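Local coordinates for histidine-rich glycoprotein (Oryctolagus cuniculus, PDB 4CCV) that circulates in plasma as an adapter glycoprotein that binds heparin, heme, plasminogen, thrombospondin and divalent metals, regulating coagulation, fibrinolysis and angiogenesis, at residues S1-R15 with V37-G49. Sequence-based numbering, arbitrary orientation.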
loop_
_atom_site.group_PDB
_atom_site.type_symbol
_atom_site.label_atom_id
_atom_site.label_comp_id
_atom_site.label_asym_id
_atom_site.label_seq_id
_atom_site.Cartn_x
_atom_site.Cartn_y
_atom_site.Cartn_z
ATOM N N SER A 1 -27.975 0.455 11.889
ATOM C CA SER A 1 -27.057 1.182 10.937
ATOM C C SER A 1 -26.376 0.250 9.861
ATOM O O SER A 1 -25.641 -0.685 10.215
ATOM C CB SER A 1 -26.002 1.935 11.736
ATOM O OG SER A 1 -25.248 2.806 10.887
ATOM N N PRO A 2 -26.673 0.463 8.568
ATOM C CA PRO A 2 -26.123 -0.476 7.542
ATOM C C PRO A 2 -24.690 -0.164 7.235
ATOM O O PRO A 2 -24.312 0.987 7.211
ATOM C CB PRO A 2 -26.960 -0.206 6.283
ATOM C CG PRO A 2 -27.851 0.970 6.609
ATOM C CD PRO A 2 -27.751 1.327 8.051
ATOM N N VAL A 3 -23.918 -1.161 6.855
ATOM C CA VAL A 3 -22.550 -0.961 6.478
ATOM C C VAL A 3 -22.492 -1.004 4.933
ATOM O O VAL A 3 -23.099 -1.881 4.329
ATOM C CB VAL A 3 -21.649 -2.035 7.156
ATOM C CG1 VAL A 3 -20.238 -2.019 6.603
ATOM C CG2 VAL A 3 -21.629 -1.830 8.659
ATOM N N LEU A 4 -21.830 -0.021 4.317
ATOM C CA LEU A 4 -21.773 0.114 2.874
ATOM C C LEU A 4 -20.335 -0.111 2.399
ATOM O O LEU A 4 -19.399 0.526 2.909
ATOM C CB LEU A 4 -22.313 1.485 2.414
ATOM C CG LEU A 4 -23.808 1.895 2.624
ATOM C CD1 LEU A 4 -24.445 1.652 3.989
ATOM C CD2 LEU A 4 -24.030 3.396 2.344
ATOM N N PHE A 5 -20.176 -0.981 1.399
ATOM C CA PHE A 5 -18.902 -1.396 0.836
ATOM C C PHE A 5 -18.947 -0.975 -0.643
ATOM O O PHE A 5 -19.897 -1.283 -1.378
ATOM C CB PHE A 5 -18.748 -2.903 1.018
ATOM C CG PHE A 5 -17.623 -3.528 0.276
ATOM C CD1 PHE A 5 -17.746 -3.836 -1.088
ATOM C CD2 PHE A 5 -16.457 -3.848 0.903
ATOM C CE1 PHE A 5 -16.727 -4.462 -1.788
ATOM C CE2 PHE A 5 -15.430 -4.499 0.211
ATOM C CZ PHE A 5 -15.557 -4.795 -1.136
ATOM N N ASP A 6 -17.976 -0.186 -1.061
ATOM C CA ASP A 6 -17.874 0.174 -2.503
ATOM C C ASP A 6 -16.490 0.604 -2.875
ATOM O O ASP A 6 -15.586 0.491 -2.054
ATOM C CB ASP A 6 -18.918 1.193 -2.879
ATOM C CG ASP A 6 -18.654 2.606 -2.292
ATOM O OD1 ASP A 6 -17.814 2.837 -1.403
ATOM O OD2 ASP A 6 -19.355 3.517 -2.750
ATOM N N PHE A 7 -16.291 1.005 -4.131
ATOM C CA PHE A 7 -14.936 1.294 -4.660
ATOM C C PHE A 7 -14.852 2.711 -5.147
ATOM O O PHE A 7 -15.832 3.250 -5.660
ATOM C CB PHE A 7 -14.618 0.352 -5.815
ATOM C CG PHE A 7 -14.581 -1.083 -5.381
ATOM C CD1 PHE A 7 -13.492 -1.588 -4.670
ATOM C CD2 PHE A 7 -15.661 -1.914 -5.605
ATOM C CE1 PHE A 7 -13.478 -2.929 -4.241
ATOM C CE2 PHE A 7 -15.654 -3.234 -5.204
ATOM C CZ PHE A 7 -14.561 -3.739 -4.486
ATOM N N ILE A 8 -13.688 3.317 -4.993
ATOM C CA ILE A 8 -13.463 4.655 -5.513
ATOM C C ILE A 8 -12.730 4.501 -6.863
ATOM O O ILE A 8 -11.653 3.954 -6.892
ATOM C CB ILE A 8 -12.598 5.455 -4.527
ATOM C CG1 ILE A 8 -13.150 5.331 -3.119
ATOM C CG2 ILE A 8 -12.475 6.932 -4.970
ATOM C CD1 ILE A 8 -14.557 5.849 -2.976
ATOM N N GLU A 9 -13.325 4.963 -7.944
ATOM C CA GLU A 9 -12.766 4.841 -9.295
ATOM C C GLU A 9 -11.530 5.730 -9.489
ATOM O O GLU A 9 -10.572 5.276 -10.046
ATOM C CB GLU A 9 -13.812 5.196 -10.384
ATOM C CG GLU A 9 -15.114 4.390 -10.372
ATOM C CD GLU A 9 -14.914 2.884 -10.256
ATOM O OE1 GLU A 9 -14.129 2.309 -11.052
ATOM O OE2 GLU A 9 -15.548 2.279 -9.360
ATOM N N ASP A 10 -11.560 6.972 -9.012
ATOM C CA ASP A 10 -10.396 7.857 -9.115
ATOM C C ASP A 10 -9.446 7.716 -7.930
ATOM O O ASP A 10 -9.641 8.319 -6.901
ATOM C CB ASP A 10 -10.847 9.308 -9.256
ATOM C CG ASP A 10 -9.682 10.267 -9.444
ATOM O OD1 ASP A 10 -8.558 9.827 -9.844
ATOM O OD2 ASP A 10 -9.924 11.472 -9.191
ATOM N N THR A 11 -8.393 6.936 -8.116
ATOM C CA THR A 11 -7.483 6.575 -7.039
ATOM C C THR A 11 -6.340 7.571 -6.835
ATOM O O THR A 11 -5.706 7.584 -5.786
ATOM C CB THR A 11 -6.903 5.157 -7.275
ATOM O OG1 THR A 11 -6.187 5.110 -8.524
ATOM C CG2 THR A 11 -8.019 4.122 -7.290
ATOM N N GLU A 12 -6.089 8.439 -7.811
ATOM C CA GLU A 12 -4.955 9.363 -7.691
ATOM C C GLU A 12 -4.923 10.230 -6.425
ATOM O O GLU A 12 -3.856 10.512 -5.907
ATOM C CB GLU A 12 -4.829 10.258 -8.930
ATOM C CG GLU A 12 -3.597 11.176 -8.899
ATOM C CD GLU A 12 -3.889 12.600 -8.404
ATOM O OE1 GLU A 12 -4.960 12.847 -7.784
ATOM O OE2 GLU A 12 -3.042 13.501 -8.648
ATOM N N PRO A 13 -6.072 10.673 -5.925
ATOM C CA PRO A 13 -6.038 11.367 -4.632
ATOM C C PRO A 13 -5.572 10.519 -3.417
ATOM O O PRO A 13 -5.362 11.077 -2.330
ATOM C CB PRO A 13 -7.488 11.833 -4.456
ATOM C CG PRO A 13 -8.066 11.843 -5.835
ATOM C CD PRO A 13 -7.435 10.622 -6.455
ATOM N N PHE A 14 -5.392 9.196 -3.608
ATOM C CA PHE A 14 -4.945 8.311 -2.536
ATOM C C PHE A 14 -3.454 8.063 -2.639
ATOM O O PHE A 14 -2.894 7.380 -1.801
ATOM C CB PHE A 14 -5.770 7.035 -2.548
ATOM C CG PHE A 14 -7.174 7.276 -2.094
ATOM C CD1 PHE A 14 -7.486 7.248 -0.745
ATOM C CD2 PHE A 14 -8.141 7.645 -2.994
ATOM C CE1 PHE A 14 -8.790 7.502 -0.320
ATOM C CE2 PHE A 14 -9.429 7.955 -2.581
ATOM C CZ PHE A 14 -9.756 7.887 -1.239
ATOM N N ARG A 15 -2.802 8.666 -3.630
ATOM C CA ARG A 15 -1.391 8.409 -3.819
ATOM C C ARG A 15 -0.551 8.889 -2.661
ATOM O O ARG A 15 0.325 8.183 -2.190
ATOM C CB ARG A 15 -0.826 8.997 -5.133
ATOM C CG ARG A 15 0.536 8.357 -5.371
ATOM C CD ARG A 15 1.169 8.715 -6.717
ATOM N NE ARG A 15 2.440 7.992 -6.776
ATOM C CZ ARG A 15 2.643 6.852 -7.424
ATOM N NH1 ARG A 15 1.681 6.292 -8.161
ATOM N NH2 ARG A 15 3.844 6.294 -7.360
ATOM N N VAL A 37 6.428 3.580 -3.695
ATOM C CA VAL A 37 5.140 3.191 -4.233
ATOM C C VAL A 37 5.273 3.159 -5.728
ATOM O O VAL A 37 5.873 4.107 -6.318
ATOM C CB VAL A 37 4.046 4.267 -3.840
ATOM C CG1 VAL A 37 2.750 4.009 -4.598
ATOM C CG2 VAL A 37 3.866 4.153 -2.336
ATOM N N ASP A 38 4.734 2.092 -6.329
ATOM C CA ASP A 38 4.706 1.947 -7.776
ATOM C C ASP A 38 3.356 2.590 -8.218
ATOM O O ASP A 38 3.367 3.750 -8.671
ATOM C CB ASP A 38 4.872 0.483 -8.198
ATOM C CG ASP A 38 5.139 0.334 -9.698
ATOM O OD1 ASP A 38 4.925 1.331 -10.444
ATOM O OD2 ASP A 38 5.555 -0.777 -10.125
ATOM N N ARG A 39 2.227 1.880 -8.090
ATOM C CA ARG A 39 0.905 2.388 -8.541
ATOM C C ARG A 39 -0.088 2.138 -7.413
ATOM O O ARG A 39 0.010 1.094 -6.726
ATOM C CB ARG A 39 0.340 1.620 -9.734
ATOM C CG ARG A 39 1.112 1.761 -11.016
ATOM C CD ARG A 39 0.516 1.012 -12.196
ATOM N NE ARG A 39 1.525 1.068 -13.281
ATOM C CZ ARG A 39 2.241 0.018 -13.747
ATOM N NH1 ARG A 39 2.019 -1.220 -13.325
ATOM N NH2 ARG A 39 3.150 0.188 -14.709
ATOM N N VAL A 40 -1.050 3.043 -7.243
ATOM C CA VAL A 40 -2.241 2.758 -6.455
ATOM C C VAL A 40 -3.119 1.873 -7.307
ATOM O O VAL A 40 -3.443 2.264 -8.428
ATOM C CB VAL A 40 -2.971 4.066 -6.044
ATOM C CG1 VAL A 40 -4.214 3.747 -5.232
ATOM C CG2 VAL A 40 -2.069 4.899 -5.171
ATOM N N GLU A 41 -3.455 0.671 -6.827
ATOM C CA GLU A 41 -4.143 -0.336 -7.636
ATOM C C GLU A 41 -5.665 -0.373 -7.478
ATOM O O GLU A 41 -6.376 -0.650 -8.441
ATOM C CB GLU A 41 -3.580 -1.737 -7.282
ATOM C CG GLU A 41 -2.051 -1.800 -7.311
ATOM C CD GLU A 41 -1.478 -2.202 -8.649
ATOM O OE1 GLU A 41 -2.259 -2.773 -9.416
ATOM O OE2 GLU A 41 -0.254 -2.018 -8.917
ATOM N N ARG A 42 -6.154 -0.034 -6.295
ATOM C CA ARG A 42 -7.556 -0.168 -5.933
ATOM C C ARG A 42 -7.812 0.558 -4.617
ATOM O O ARG A 42 -6.970 0.561 -3.715
ATOM C CB ARG A 42 -7.895 -1.682 -5.813
ATOM C CG ARG A 42 -9.346 -1.920 -5.454
ATOM C CD ARG A 42 -9.734 -3.377 -5.505
ATOM N NE ARG A 42 -8.999 -4.144 -4.515
ATOM C CZ ARG A 42 -9.224 -5.409 -4.227
ATOM N NH1 ARG A 42 -10.157 -6.110 -4.856
ATOM N NH2 ARG A 42 -8.478 -5.965 -3.284
ATOM N N VAL A 43 -8.973 1.181 -4.482
ATOM C CA VAL A 43 -9.361 1.799 -3.227
ATOM C C VAL A 43 -10.801 1.398 -2.938
ATOM O O VAL A 43 -11.717 1.587 -3.770
ATOM C CB VAL A 43 -9.301 3.321 -3.276
ATOM C CG1 VAL A 43 -9.833 3.972 -1.988
ATOM C CG2 VAL A 43 -7.892 3.825 -3.637
ATOM N N THR A 44 -10.968 0.800 -1.775
ATOM C CA THR A 44 -12.264 0.318 -1.284
ATOM C C THR A 44 -12.687 1.183 -0.108
ATOM O O THR A 44 -11.838 1.572 0.685
ATOM C CB THR A 44 -12.097 -1.105 -0.720
ATOM O OG1 THR A 44 -11.600 -1.934 -1.743
ATOM C CG2 THR A 44 -13.423 -1.670 -0.257
ATOM N N ARG A 45 -13.946 1.594 -0.082
ATOM C CA ARG A 45 -14.475 2.459 0.987
ATOM C C ARG A 45 -15.475 1.610 1.761
ATOM O O ARG A 45 -16.337 0.944 1.193
ATOM C CB ARG A 45 -15.159 3.693 0.453
ATOM C CG ARG A 45 -15.823 4.582 1.535
ATOM C CD ARG A 45 -16.270 5.884 0.902
ATOM N NE ARG A 45 -17.316 5.558 -0.047
ATOM C CZ ARG A 45 -17.983 6.426 -0.784
ATOM N NH1 ARG A 45 -17.721 7.735 -0.703
ATOM N NH2 ARG A 45 -18.936 5.989 -1.599
ATOM N N VAL A 46 -15.362 1.610 3.075
ATOM C CA VAL A 46 -16.364 0.960 3.912
ATOM C C VAL A 46 -16.848 2.022 4.879
ATOM O O VAL A 46 -16.037 2.632 5.572
ATOM C CB VAL A 46 -15.778 -0.210 4.674
ATOM C CG1 VAL A 46 -16.844 -0.866 5.533
ATOM C CG2 VAL A 46 -15.182 -1.248 3.716
ATOM N N LYS A 47 -18.148 2.239 4.916
ATOM C CA LYS A 47 -18.751 3.328 5.674
ATOM C C LYS A 47 -19.590 2.613 6.691
ATOM O O LYS A 47 -20.458 1.783 6.316
ATOM C CB LYS A 47 -19.692 4.170 4.839
ATOM C CG LYS A 47 -18.961 5.098 3.908
ATOM C CD LYS A 47 -19.944 5.947 3.132
ATOM C CE LYS A 47 -20.635 6.901 4.080
ATOM N NZ LYS A 47 -20.996 8.203 3.426
ATOM N N GLY A 48 -19.294 2.891 7.950
ATOM C CA GLY A 48 -20.027 2.302 9.096
ATOM C C GLY A 48 -20.644 3.397 9.909
ATOM O O GLY A 48 -20.443 4.597 9.624
ATOM N N GLY A 49 -21.384 3.007 10.931
ATOM C CA GLY A 49 -21.851 3.942 11.961
ATOM C C GLY A 49 -20.794 4.836 12.620
ATOM O O GLY A 49 -21.153 5.921 13.078
HETATM O O HOH W 1 -10.503 1.501 -6.951
#
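The short outer strand L4-F7 pairs antiparallel with the long strand that runs through V37-K47, L4 opposite K47 and D6 opposite R45 as hydrogen-bonded pairs. I8 N carries the pairing one step further, to V43 O at 2.9 Å; beyond it the backbones part, and a water links I8 O to V43 N. On the D6 face, the R45 guanidinium meets the D6 carboxylate side-on, NE to OD1 at 3.1 Å and NH2 to OD2 at 2.8 Å. Both oxygens use their syn lone pairs, the two planes lie 15° apart, and I8 CD1 packs over one guanidinium face. This is one edge of the sheet in the cystatin fold, in this protein's second cystatin domain: a curved antiparallel sheet wrapped around helix 15-27. V43 packs its two methyls against the turn leading to that helix. Its CG1, anti to the backbone N (chi1 175°), sits 3.9 Å above the centre of the F14 ring, while CG2 touches T11 CG2 at 3.7 Å. At the helix start R15 runs extended from CG to NE, and its NH1 and NH2 converge on D38 O, both from the same face of the carbonyl plane, NH2 at 2.9 Å. V37 CG1 covers one face of that guanidinium; the D38 carboxylate instead forms a salt bridge with R61, beside the bound glutathione.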